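Local structure of ABC transporter periplasmic peptide-binding protein (Pseudoalteromonas, 4QFN) at residues Leu31-Glu36 and Ile527-Ala532; Thr47-Thr52 and Glu413-Ile418; Gly293-Asn298 and Ser428-Trp433; Ser382-Pro387 and Gly506-Ala511. The protein probably binds short peptides in the periplasm for uptake by an ABC transporter, and here holds the two residues of a bound glycine-glutamate dipeptide. All blocks are in the same frame, centred on the assembly; numbering follows the deposited sequence.

Contact 1. Residues Leu31-Glu36 and Ile527-Ala532; sequences LVYCAE and ISLANA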
# COMPACT_ATOMS: atom_id res chain seq x y z
N LEU A 31 15.23 -16.47 10.81
CA LEU A 31 14.70 -16.53 9.46
C LEU A 31 15.24 -15.33 8.70
O LEU A 31 15.30 -14.22 9.23
CB LEU A 31 13.17 -16.53 9.51
CG LEU A 31 12.37 -16.45 8.21
CD1 LEU A 31 10.95 -16.92 8.40
CD2 LEU A 31 12.41 -15.02 7.66
N VAL A 32 15.68 -15.58 7.47
CA VAL A 32 16.21 -14.52 6.61
C VAL A 32 15.24 -14.26 5.46
O VAL A 32 14.94 -15.15 4.66
CB VAL A 32 17.61 -14.85 6.04
CG1 VAL A 32 18.13 -13.68 5.20
CG2 VAL A 32 18.60 -15.22 7.17
N TYR A 33 14.76 -13.02 5.39
CA TYR A 33 13.78 -12.61 4.39
C TYR A 33 14.44 -11.65 3.42
O TYR A 33 15.00 -10.63 3.83
CB TYR A 33 12.63 -11.92 5.10
CG TYR A 33 11.49 -11.42 4.25
CD1 TYR A 33 11.63 -10.30 3.45
CD2 TYR A 33 10.25 -12.03 4.32
CE1 TYR A 33 10.56 -9.82 2.71
CE2 TYR A 33 9.18 -11.56 3.60
CZ TYR A 33 9.33 -10.46 2.80
OH TYR A 33 8.25 -10.00 2.08
N CYS A 34 14.39 -12.00 2.14
CA CYS A 34 14.96 -11.19 1.08
C CYS A 34 14.00 -10.08 0.66
O CYS A 34 13.09 -10.32 -0.13
CB CYS A 34 15.25 -12.04 -0.14
SG CYS A 34 16.95 -12.47 -0.31
N ALA A 35 14.24 -8.88 1.19
CA ALA A 35 13.40 -7.72 0.92
C ALA A 35 13.83 -7.00 -0.35
O ALA A 35 15.03 -6.91 -0.67
CB ALA A 35 13.45 -6.76 2.12
N GLU A 36 12.86 -6.46 -1.08
CA GLU A 36 13.15 -5.84 -2.37
C GLU A 36 13.58 -4.37 -2.28
O GLU A 36 13.99 -3.79 -3.28
CB GLU A 36 11.97 -5.98 -3.35
CG GLU A 36 10.76 -5.09 -3.04
CD GLU A 36 9.81 -5.70 -2.00
OE1 GLU A 36 10.25 -6.61 -1.26
OE2 GLU A 36 8.63 -5.29 -1.93
N ILE A 527 2.41 -8.22 4.44
CA ILE A 527 2.86 -9.52 4.92
C ILE A 527 3.05 -9.49 6.44
O ILE A 527 3.41 -8.46 7.00
CB ILE A 527 4.21 -9.87 4.27
CG1 ILE A 527 3.98 -10.59 2.95
CG2 ILE A 527 5.03 -10.76 5.18
CD1 ILE A 527 3.59 -9.70 1.84
N SER A 528 2.79 -10.61 7.09
CA SER A 528 3.08 -10.74 8.52
C SER A 528 3.91 -11.96 8.78
O SER A 528 3.61 -13.04 8.26
CB SER A 528 1.79 -10.87 9.34
OG SER A 528 2.11 -11.01 10.72
N LEU A 529 4.96 -11.80 9.58
CA LEU A 529 5.76 -12.92 10.03
C LEU A 529 5.49 -13.27 11.50
O LEU A 529 6.23 -14.05 12.11
CB LEU A 529 7.25 -12.66 9.80
CG LEU A 529 7.62 -12.32 8.35
CD1 LEU A 529 9.09 -12.06 8.23
CD2 LEU A 529 7.18 -13.42 7.41
N ALA A 530 4.42 -12.70 12.07
CA ALA A 530 4.14 -12.85 13.50
C ALA A 530 4.03 -14.30 13.94
O ALA A 530 4.28 -14.60 15.09
CB ALA A 530 2.87 -12.08 13.89
N ASN A 531 3.62 -15.19 13.02
CA ASN A 531 3.41 -16.60 13.34
C ASN A 531 4.39 -17.49 12.61
O ASN A 531 4.19 -18.71 12.51
CB ASN A 531 1.99 -17.04 12.96
CG ASN A 531 0.91 -16.19 13.62
OD1 ASN A 531 0.86 -16.08 14.85
ND2 ASN A 531 0.06 -15.57 12.81
N ALA A 532 5.44 -16.88 12.08
CA ALA A 532 6.43 -17.58 11.30
C ALA A 532 7.26 -18.51 12.17
O ALA A 532 7.63 -18.17 13.29
CB ALA A 532 7.33 -16.59 10.59
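Leu31 and Tyr33 look out from the N-terminal strand 30-35, which runs parallel to its neighbours 241-246 and 264-266, and meet the loop that leads into the last strand, 533-534. The two ends of the chain are thus packed together within one part of this periplasmic binding fold. The join is made by van der Waals contacts, mostly between apolar groups. Leu529 is the middle of it: its CD1 lies 4.1 Å from Tyr33 CD2, coming at the ring obliquely, and 4.5 Å from Leu31 CD2. With CG of Leu529 anti to its own carbonyl carbon (chi1 -56°), the isobutyl group is carried off the loop toward the strand. Tyr33 has CG anti to the backbone N, and its ring reaches far enough that OH comes within 4.4 Å of Ile527 CG1. Tyr244 meets the same ring, and Leu242 packs against both leucines.

The loop has its own local order. Ser528 OG accepts from Ala530 N in an ST turn, and a type I beta turn follows from Leu529 to Ala532, closed by Ala532 N to Leu529 O. Tyr213 OH also bonds to Leu529 O, while Asp54 OD1 takes the N-H of Ile527, tying the loop to helix 50-60. The turn brings the small Ala532 back to the strand, where its CB rests 4.2 Å from Leu31 CD1.

Contact 2. Residues Thr47-Thr52 and Glu413-Ile418; sequences TTTGST and EWNTFI. With GLU (glutamic acid), chain D; GLY (glycine), chain C.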
# COMPACT_ATOMS: atom_id res chain seq x y z
N THR A 47 4.51 6.38 5.34
CA THR A 47 4.67 5.85 3.99
C THR A 47 3.47 4.98 3.58
O THR A 47 2.73 4.50 4.43
CB THR A 47 5.99 5.03 3.86
OG1 THR A 47 6.16 4.58 2.51
CG2 THR A 47 5.96 3.82 4.78
N THR A 48 3.26 4.81 2.28
CA THR A 48 2.28 3.84 1.80
C THR A 48 2.96 2.71 1.02
O THR A 48 2.31 1.81 0.51
CB THR A 48 1.20 4.50 0.89
OG1 THR A 48 1.84 5.21 -0.17
CG2 THR A 48 0.36 5.48 1.67
N THR A 49 4.28 2.77 0.92
CA THR A 49 5.03 1.82 0.12
C THR A 49 5.09 0.42 0.74
O THR A 49 5.63 0.23 1.82
CB THR A 49 6.47 2.33 -0.10
OG1 THR A 49 6.43 3.66 -0.61
CG2 THR A 49 7.21 1.45 -1.08
N GLY A 50 4.54 -0.57 0.03
CA GLY A 50 4.47 -1.93 0.54
C GLY A 50 5.79 -2.48 1.01
O GLY A 50 5.85 -3.20 2.00
N SER A 51 6.86 -2.14 0.30
CA SER A 51 8.20 -2.63 0.60
C SER A 51 8.60 -2.35 2.04
O SER A 51 9.22 -3.18 2.71
CB SER A 51 9.20 -1.94 -0.30
OG SER A 51 8.71 -1.92 -1.61
N THR A 52 8.27 -1.14 2.49
CA THR A 52 8.55 -0.74 3.86
C THR A 52 7.57 -1.39 4.84
O THR A 52 7.98 -1.99 5.83
CB THR A 52 8.48 0.78 4.00
OG1 THR A 52 9.55 1.36 3.26
CG2 THR A 52 8.60 1.20 5.46
N GLU A 413 15.81 3.90 -8.61
CA GLU A 413 15.66 3.13 -7.38
C GLU A 413 14.24 3.30 -6.81
O GLU A 413 13.65 4.38 -6.84
CB GLU A 413 16.72 3.56 -6.36
CG GLU A 413 16.71 2.76 -5.06
CD GLU A 413 15.71 3.28 -4.06
OE1 GLU A 413 15.42 4.50 -4.07
OE2 GLU A 413 15.19 2.46 -3.26
N TRP A 414 13.69 2.21 -6.27
CA TRP A 414 12.29 2.13 -5.88
C TRP A 414 11.80 3.31 -5.03
O TRP A 414 10.82 3.96 -5.38
CB TRP A 414 12.03 0.81 -5.16
CG TRP A 414 10.62 0.54 -4.71
CD1 TRP A 414 10.24 0.05 -3.50
CD2 TRP A 414 9.41 0.70 -5.47
NE1 TRP A 414 8.88 -0.10 -3.45
CE2 TRP A 414 8.35 0.29 -4.65
CE3 TRP A 414 9.13 1.16 -6.75
CZ2 TRP A 414 7.03 0.32 -5.07
CZ3 TRP A 414 7.83 1.18 -7.17
CH2 TRP A 414 6.79 0.77 -6.33
N ASN A 415 12.46 3.58 -3.92
CA ASN A 415 11.98 4.62 -3.04
C ASN A 415 12.11 6.00 -3.69
O ASN A 415 11.24 6.85 -3.54
CB ASN A 415 12.68 4.57 -1.67
CG ASN A 415 12.29 3.32 -0.86
OD1 ASN A 415 11.12 2.95 -0.80
ND2 ASN A 415 13.28 2.69 -0.23
N THR A 416 13.19 6.21 -4.43
CA THR A 416 13.37 7.46 -5.17
C THR A 416 12.27 7.61 -6.21
O THR A 416 11.70 8.69 -6.40
CB THR A 416 14.74 7.47 -5.89
OG1 THR A 416 15.77 7.32 -4.92
CG2 THR A 416 14.94 8.78 -6.65
N PHE A 417 12.00 6.51 -6.90
CA PHE A 417 10.95 6.44 -7.89
C PHE A 417 9.60 6.91 -7.31
O PHE A 417 8.95 7.78 -7.88
CB PHE A 417 10.87 5.00 -8.41
CG PHE A 417 9.86 4.79 -9.49
CD1 PHE A 417 8.56 4.45 -9.19
CD2 PHE A 417 10.23 4.89 -10.83
CE1 PHE A 417 7.63 4.23 -10.19
CE2 PHE A 417 9.31 4.67 -11.83
CZ PHE A 417 8.01 4.35 -11.51
N ILE A 418 9.19 6.33 -6.18
CA ILE A 418 7.91 6.68 -5.55
C ILE A 418 7.86 8.16 -5.17
O ILE A 418 6.83 8.83 -5.29
CB ILE A 418 7.66 5.84 -4.26
CG1 ILE A 418 7.38 4.38 -4.59
CG2 ILE A 418 6.56 6.46 -3.43
CD1 ILE A 418 6.15 4.14 -5.44
N GLU D . 1.65 0.91 -2.57
CA GLU D . 2.37 0.65 -3.82
C GLU D . 3.26 -0.58 -3.75
O GLU D . 3.73 -0.99 -2.69
CB GLU D . 3.20 1.87 -4.24
CG GLU D . 2.37 3.12 -4.47
CD GLU D . 2.33 4.05 -3.26
OE1 GLU D . 1.91 5.22 -3.41
OE2 GLU D . 2.72 3.61 -2.15
OXT GLU D . 3.52 -1.20 -4.78
N GLY C . -0.83 -0.43 -0.25
CA GLY C . -0.13 0.64 -0.95
C GLY C . 0.60 0.18 -2.21
O GLY C . 0.21 -0.80 -2.84
O HOH W 1 9.04 4.67 -0.76
O HOH W 2 10.53 0.75 0.85
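Trp414 and Ser51 make the direct polar link here: indole NE1 gives a weak, bent hydrogen bond to Ser51 OG (2.6 Å, 128° at the hydrogen), with the hydroxyl lying at the ring edge. Beside it, Thr49 CG2 approaches the same NE1 obliquely to 3.3 Å; this methyl is anti to the threonine N, which places OG1 instead toward Ile418, 4.0 Å from CG2 of that residue. Ile418 CG1 lies over the rim of one indole face, and its CD1 touches CB of the bound glutamic acid. Two waters fill in the polar side, both donating to Asn415 OD1: one also meets Thr49 OG1, the other accepts from Thr52 OG1. The amide's ND2 is taken by Asn38 O.

Residues Thr48 to Gly50 also grip the ligand. Thr48 OG1 donates to ligand OE2 at 2.7 Å, and Gly50 N donates to ligand O at 2.9 Å. Trp414 CZ2 flanks the ligand's terminal carboxylate, 3.8 Å from OXT. Replacing Trp414 with an alanine would probably open a gap between the two helix starts and beside that carboxylate, and leave Ser51 OG without this donor.

Further out, Glu413 caps helix 414-422, its carboxylate accepting from Thr416 N (2.8 Å) and Asn415 N, which fixes the turn that presents the tryptophan. Since Gly50 opens helix 50-60, its N-H and the helix end would probably favour the negative charge of the ligand's C-terminus.

Contact 3. Residues Gly293-Asn298 and Ser428-Trp433; sequences GYWAFN and SVLLGW. With GLY (glycine), chain C; GLU (glutamic acid), chain D.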
# COMPACT_ATOMS: atom_id res chain seq x y z
N GLY A 293 -2.96 -2.92 -11.37
CA GLY A 293 -1.82 -2.36 -12.08
C GLY A 293 -2.37 -1.51 -13.23
O GLY A 293 -3.31 -1.92 -13.92
N TYR A 294 -1.81 -0.32 -13.42
CA TYR A 294 -2.40 0.61 -14.37
C TYR A 294 -1.34 1.48 -15.00
O TYR A 294 -0.19 1.51 -14.56
CB TYR A 294 -3.46 1.50 -13.69
CG TYR A 294 -2.95 2.32 -12.51
CD1 TYR A 294 -1.93 3.24 -12.68
CD2 TYR A 294 -3.50 2.18 -11.24
CE1 TYR A 294 -1.45 3.99 -11.63
CE2 TYR A 294 -3.03 2.94 -10.16
CZ TYR A 294 -2.00 3.83 -10.38
OH TYR A 294 -1.50 4.61 -9.36
N TRP A 295 -1.74 2.20 -16.03
CA TRP A 295 -0.89 3.17 -16.70
C TRP A 295 -1.53 4.52 -16.43
O TRP A 295 -2.60 4.80 -16.97
CB TRP A 295 -0.89 2.87 -18.19
CG TRP A 295 0.03 3.69 -19.02
CD1 TRP A 295 1.14 4.36 -18.60
CD2 TRP A 295 -0.10 3.94 -20.42
NE1 TRP A 295 1.73 4.99 -19.67
CE2 TRP A 295 0.98 4.76 -20.79
CE3 TRP A 295 -1.02 3.54 -21.39
CZ2 TRP A 295 1.17 5.18 -22.11
CZ3 TRP A 295 -0.83 3.97 -22.69
CH2 TRP A 295 0.25 4.77 -23.04
N ALA A 296 -0.90 5.33 -15.57
CA ALA A 296 -1.42 6.67 -15.24
C ALA A 296 -0.81 7.79 -16.08
O ALA A 296 0.41 7.82 -16.29
CB ALA A 296 -1.21 6.99 -13.75
N PHE A 297 -1.66 8.72 -16.53
CA PHE A 297 -1.22 9.90 -17.26
C PHE A 297 -1.12 11.12 -16.34
O PHE A 297 -2.00 11.36 -15.51
CB PHE A 297 -2.18 10.24 -18.40
CG PHE A 297 -2.41 9.10 -19.35
CD1 PHE A 297 -1.43 8.74 -20.26
CD2 PHE A 297 -3.59 8.38 -19.32
CE1 PHE A 297 -1.62 7.68 -21.13
CE2 PHE A 297 -3.80 7.31 -20.20
CZ PHE A 297 -2.82 6.97 -21.10
N ASN A 298 -0.06 11.90 -16.49
CA ASN A 298 0.01 13.14 -15.73
C ASN A 298 -0.96 14.11 -16.38
O ASN A 298 -0.61 14.80 -17.34
CB ASN A 298 1.44 13.70 -15.70
CG ASN A 298 1.56 14.90 -14.78
OD1 ASN A 298 2.62 15.14 -14.19
ND2 ASN A 298 0.48 15.66 -14.63
N SER A 428 3.88 9.96 -17.81
CA SER A 428 3.00 8.82 -17.58
C SER A 428 3.79 7.79 -16.78
O SER A 428 5.02 7.81 -16.80
CB SER A 428 2.49 8.20 -18.90
OG SER A 428 3.46 7.38 -19.55
N VAL A 429 3.08 6.91 -16.07
CA VAL A 429 3.76 5.97 -15.20
C VAL A 429 3.02 4.64 -15.10
O VAL A 429 1.78 4.59 -15.05
CB VAL A 429 3.98 6.57 -13.78
CG1 VAL A 429 2.67 7.10 -13.21
CG2 VAL A 429 4.57 5.53 -12.83
N LEU A 430 3.79 3.57 -15.05
CA LEU A 430 3.27 2.26 -14.75
C LEU A 430 3.38 2.07 -13.25
O LEU A 430 4.46 1.95 -12.71
CB LEU A 430 4.04 1.18 -15.51
CG LEU A 430 3.94 1.21 -17.04
CD1 LEU A 430 4.88 0.20 -17.66
CD2 LEU A 430 2.51 0.97 -17.49
N LEU A 431 2.23 2.08 -12.58
CA LEU A 431 2.19 1.87 -11.15
C LEU A 431 0.94 1.09 -10.81
O LEU A 431 0.42 0.34 -11.62
CB LEU A 431 2.21 3.20 -10.39
CG LEU A 431 3.46 3.43 -9.54
CD1 LEU A 431 3.65 4.89 -9.19
CD2 LEU A 431 3.44 2.56 -8.30
N GLY A 432 0.45 1.26 -9.59
CA GLY A 432 -0.72 0.53 -9.15
C GLY A 432 -0.90 0.57 -7.66
O GLY A 432 -0.28 1.37 -6.97
N TRP A 433 -1.76 -0.30 -7.15
CA TRP A 433 -2.10 -0.25 -5.75
C TRP A 433 -2.51 -1.63 -5.29
O TRP A 433 -3.30 -2.31 -5.94
CB TRP A 433 -3.23 0.75 -5.54
CG TRP A 433 -3.55 1.08 -4.11
CD1 TRP A 433 -4.58 0.58 -3.36
CD2 TRP A 433 -2.85 2.01 -3.28
NE1 TRP A 433 -4.56 1.14 -2.11
CE2 TRP A 433 -3.50 2.01 -2.02
CE3 TRP A 433 -1.73 2.82 -3.45
CZ2 TRP A 433 -3.08 2.80 -0.96
CZ3 TRP A 433 -1.30 3.62 -2.39
CH2 TRP A 433 -1.98 3.60 -1.16
N GLY C . -0.83 -0.43 -0.25
CA GLY C . -0.13 0.64 -0.95
C GLY C . 0.60 0.18 -2.21
O GLY C . 0.21 -0.80 -2.84
N GLU D . 1.65 0.91 -2.57
CA GLU D . 2.37 0.65 -3.82
C GLU D . 3.26 -0.58 -3.75
O GLU D . 3.73 -0.99 -2.69
CB GLU D . 3.20 1.87 -4.24
CG GLU D . 2.37 3.12 -4.47
CD GLU D . 2.33 4.05 -3.26
OE1 GLU D . 1.91 5.22 -3.41
OE2 GLU D . 2.72 3.61 -2.15
OXT GLU D . 3.52 -1.20 -4.78
O HOH W 3 -0.09 4.29 -7.38
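Tyr294 lays one face of its ring over Gly432, whose CA sits 3.9 Å from the centroid, 25° off the normal, in a CH-pi contact. Trp295 has Phe297 CE1 on one face and Ser428 at its edge: NE1 donates to Ser428 OG at 3.0 Å, tilted 20° from the ring plane; the hydroxyl also bonds to Ser375 O. Leu430 CD2 meets the indole obliquely, 3.8 Å from CD1. Trp433 turns a face to the bound glycine, CH2 to CA 3.5 Å, with OE1 of the bound glutamic acid at its edge.

The rings stand on two antiparallel strands, Tyr294 on one side of the sheet, Trp295 and Phe297 on the other. Tyr294 N bonds to Leu431 O at 2.9 Å and Ala296 N to Val429 O at 2.8 Å, each pair bonded both ways. The backbone angles of Gly432 call for glycine; a CB would press on Gly293 CA. A water links Tyr294 OH to Gly432 O. A valine in place of Tyr294 would probably uncover Gly432 and leave that water without its phenolic partner. Trp295 packs on helices 307-315 and 389-401, Phe297 on the first, Leu430 on the second.

Leu431 and Trp433 meet the dipeptide through carbon atoms, Leu431 CD2 lying 4.0 Å from CG of the glutamic acid; its charged groups find other partners, among them Arg383 and Lys457 for glutamic acid and Asp436 for glycine.

Contact 4. Residues Ser382-Pro387 and Gly506-Ala511; sequences SRIYNP and GMRFQA. With GLU (glutamic acid), chain D.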
# COMPACT_ATOMS: atom_id res chain seq x y z
N SER A 382 9.57 -5.87 -8.91
CA SER A 382 8.34 -6.60 -9.09
C SER A 382 7.33 -6.19 -8.02
O SER A 382 7.69 -6.00 -6.86
CB SER A 382 8.63 -8.10 -9.04
OG SER A 382 7.43 -8.83 -9.19
N ARG A 383 6.07 -6.02 -8.43
CA ARG A 383 4.95 -5.78 -7.50
C ARG A 383 3.84 -6.78 -7.83
O ARG A 383 3.79 -7.30 -8.95
CB ARG A 383 4.39 -4.35 -7.66
CG ARG A 383 5.40 -3.22 -7.86
CD ARG A 383 6.43 -3.17 -6.74
NE ARG A 383 5.86 -2.88 -5.43
CZ ARG A 383 6.21 -3.49 -4.30
NH1 ARG A 383 7.14 -4.45 -4.31
NH2 ARG A 383 5.63 -3.13 -3.15
N ILE A 384 2.95 -7.04 -6.88
CA ILE A 384 1.82 -7.94 -7.10
C ILE A 384 1.06 -7.55 -8.36
O ILE A 384 0.69 -8.40 -9.16
CB ILE A 384 0.81 -7.88 -5.95
CG1 ILE A 384 1.46 -8.29 -4.63
CG2 ILE A 384 -0.39 -8.76 -6.27
CD1 ILE A 384 0.59 -8.01 -3.42
N TYR A 385 0.82 -6.26 -8.54
CA TYR A 385 0.03 -5.79 -9.67
C TYR A 385 0.81 -5.58 -10.98
O TYR A 385 0.21 -5.31 -12.01
CB TYR A 385 -0.69 -4.49 -9.29
CG TYR A 385 0.24 -3.47 -8.72
CD1 TYR A 385 1.05 -2.70 -9.56
CD2 TYR A 385 0.33 -3.28 -7.34
CE1 TYR A 385 1.91 -1.75 -9.03
CE2 TYR A 385 1.20 -2.34 -6.82
CZ TYR A 385 1.98 -1.58 -7.67
OH TYR A 385 2.85 -0.65 -7.16
N ASN A 386 2.14 -5.71 -10.94
CA ASN A 386 2.97 -5.61 -12.14
C ASN A 386 4.33 -6.26 -11.89
O ASN A 386 5.23 -5.64 -11.31
CB ASN A 386 3.17 -4.14 -12.56
CG ASN A 386 3.77 -3.99 -13.96
OD1 ASN A 386 4.44 -4.89 -14.46
ND2 ASN A 386 3.52 -2.86 -14.59
N PRO A 387 4.48 -7.53 -12.30
CA PRO A 387 5.73 -8.27 -12.04
C PRO A 387 6.95 -7.76 -12.82
O PRO A 387 8.06 -8.15 -12.51
CB PRO A 387 5.39 -9.71 -12.47
CG PRO A 387 4.15 -9.62 -13.26
CD PRO A 387 3.41 -8.40 -12.79
N GLY A 506 -2.97 -8.82 -10.49
CA GLY A 506 -2.00 -9.91 -10.42
C GLY A 506 -2.29 -10.87 -9.30
O GLY A 506 -3.11 -10.59 -8.44
N MET A 507 -1.64 -12.03 -9.32
CA MET A 507 -1.68 -12.94 -8.18
C MET A 507 -0.60 -12.52 -7.22
O MET A 507 0.42 -11.95 -7.62
CB MET A 507 -1.44 -14.39 -8.62
CG MET A 507 -2.51 -14.98 -9.53
SD MET A 507 -4.12 -15.06 -8.74
CE MET A 507 -3.94 -16.48 -7.66
N ARG A 508 -0.80 -12.82 -5.94
CA ARG A 508 0.23 -12.58 -4.95
C ARG A 508 1.07 -13.84 -4.82
O ARG A 508 0.53 -14.89 -4.54
CB ARG A 508 -0.41 -12.24 -3.61
CG ARG A 508 0.54 -11.71 -2.56
CD ARG A 508 -0.25 -11.14 -1.38
NE ARG A 508 0.56 -10.23 -0.59
CZ ARG A 508 0.11 -9.55 0.46
NH1 ARG A 508 -1.14 -9.70 0.85
NH2 ARG A 508 0.92 -8.73 1.11
N PHE A 509 2.37 -13.72 -5.04
CA PHE A 509 3.28 -14.85 -4.94
C PHE A 509 4.29 -14.61 -3.83
O PHE A 509 4.62 -13.46 -3.53
CB PHE A 509 4.09 -15.04 -6.23
CG PHE A 509 3.30 -15.55 -7.41
CD1 PHE A 509 2.75 -14.66 -8.32
CD2 PHE A 509 3.19 -16.91 -7.65
CE1 PHE A 509 2.06 -15.12 -9.44
CE2 PHE A 509 2.50 -17.38 -8.76
CZ PHE A 509 1.93 -16.48 -9.66
N GLN A 510 4.81 -15.69 -3.26
CA GLN A 510 5.90 -15.64 -2.28
C GLN A 510 6.62 -16.98 -2.30
O GLN A 510 5.99 -18.04 -2.24
CB GLN A 510 5.38 -15.38 -0.87
CG GLN A 510 6.47 -15.12 0.15
CD GLN A 510 5.93 -14.96 1.56
OE1 GLN A 510 5.59 -15.94 2.21
NE2 GLN A 510 5.86 -13.72 2.04
N ALA A 511 7.94 -16.92 -2.37
CA ALA A 511 8.73 -18.12 -2.32
C ALA A 511 9.37 -18.28 -0.94
O ALA A 511 9.78 -17.31 -0.31
CB ALA A 511 9.79 -18.08 -3.41
N GLU D . 1.65 0.91 -2.57
CA GLU D . 2.37 0.65 -3.82
C GLU D . 3.26 -0.58 -3.75
O GLU D . 3.73 -0.99 -2.69
CB GLU D . 3.20 1.87 -4.24
CG GLU D . 2.37 3.12 -4.47
CD GLU D . 2.33 4.05 -3.26
OE1 GLU D . 1.91 5.22 -3.41
OE2 GLU D . 2.72 3.61 -2.15
OXT GLU D . 3.52 -1.20 -4.78
O HOH W 4 1.87 -10.74 -9.52
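Ile384 rides on a type I beta turn, Arg383 to Asn386, that leans against Gly506, Met507 and Arg508. The backbone contact is a CA-H...O one: Gly506 CA meets Ile384 O at 3.3 Å, and any CB at this glycine would collide with that oxygen. A bridging water donates to both Ile384 O (2.6 Å) and Met507 O (2.7 Å), so the two segments share it.

Van der Waals packing belongs to Ile384. Its CG2, anti to the backbone N, lies 3.6 Å from Met507 O, and CD1 crosses the extended arginine chain, 3.8 Å from Arg508 CG and 3.6 Å from NE. Arg508 spends its guanidinium on carbonyl oxygens, Gly522 O and Gly525 O, which probably helps keep the chain extended alongside the isoleucine.

The polar, partly ionic part faces the pocket. The turn presents Tyr385, whose OH donates to OXT of the bound glutamic acid, together with Arg383. Bent at chi2 and chi3, Arg383 doubles back to lay its guanidinium edge along the ligand carboxylate: NE donates to OXT at 3.0 Å and NH2 to O at 2.9 Å. Its third nitrogen, NH1, donates to Ser382 O and also has an acidic partner.

In the fold
The bound Gly-Glu, its glycine C and glutamic acid N 1.3 Å apart as in a peptide bond, sits where contacts 2, 3 and 4 converge, their centres some 15 to 16 Å from one another. Contacts 2 and 4 share the ligand's C-terminal carboxylate, and Trp414 CZ2 packs 3.4 Å from Arg383 NE. Contacts 3 and 4 meet at Tyr385, whose OH is 3.5 Å from Leu431 CD2. Contact 1 stands back, the Ile527 side chain about 10 Å from the ligand and its centre 28 Å from that of contact 3. It still reaches the site through Glu36 OE2, 2.9 Å from Arg383 NH1, a second-shell salt bridge that probably orients the arginine.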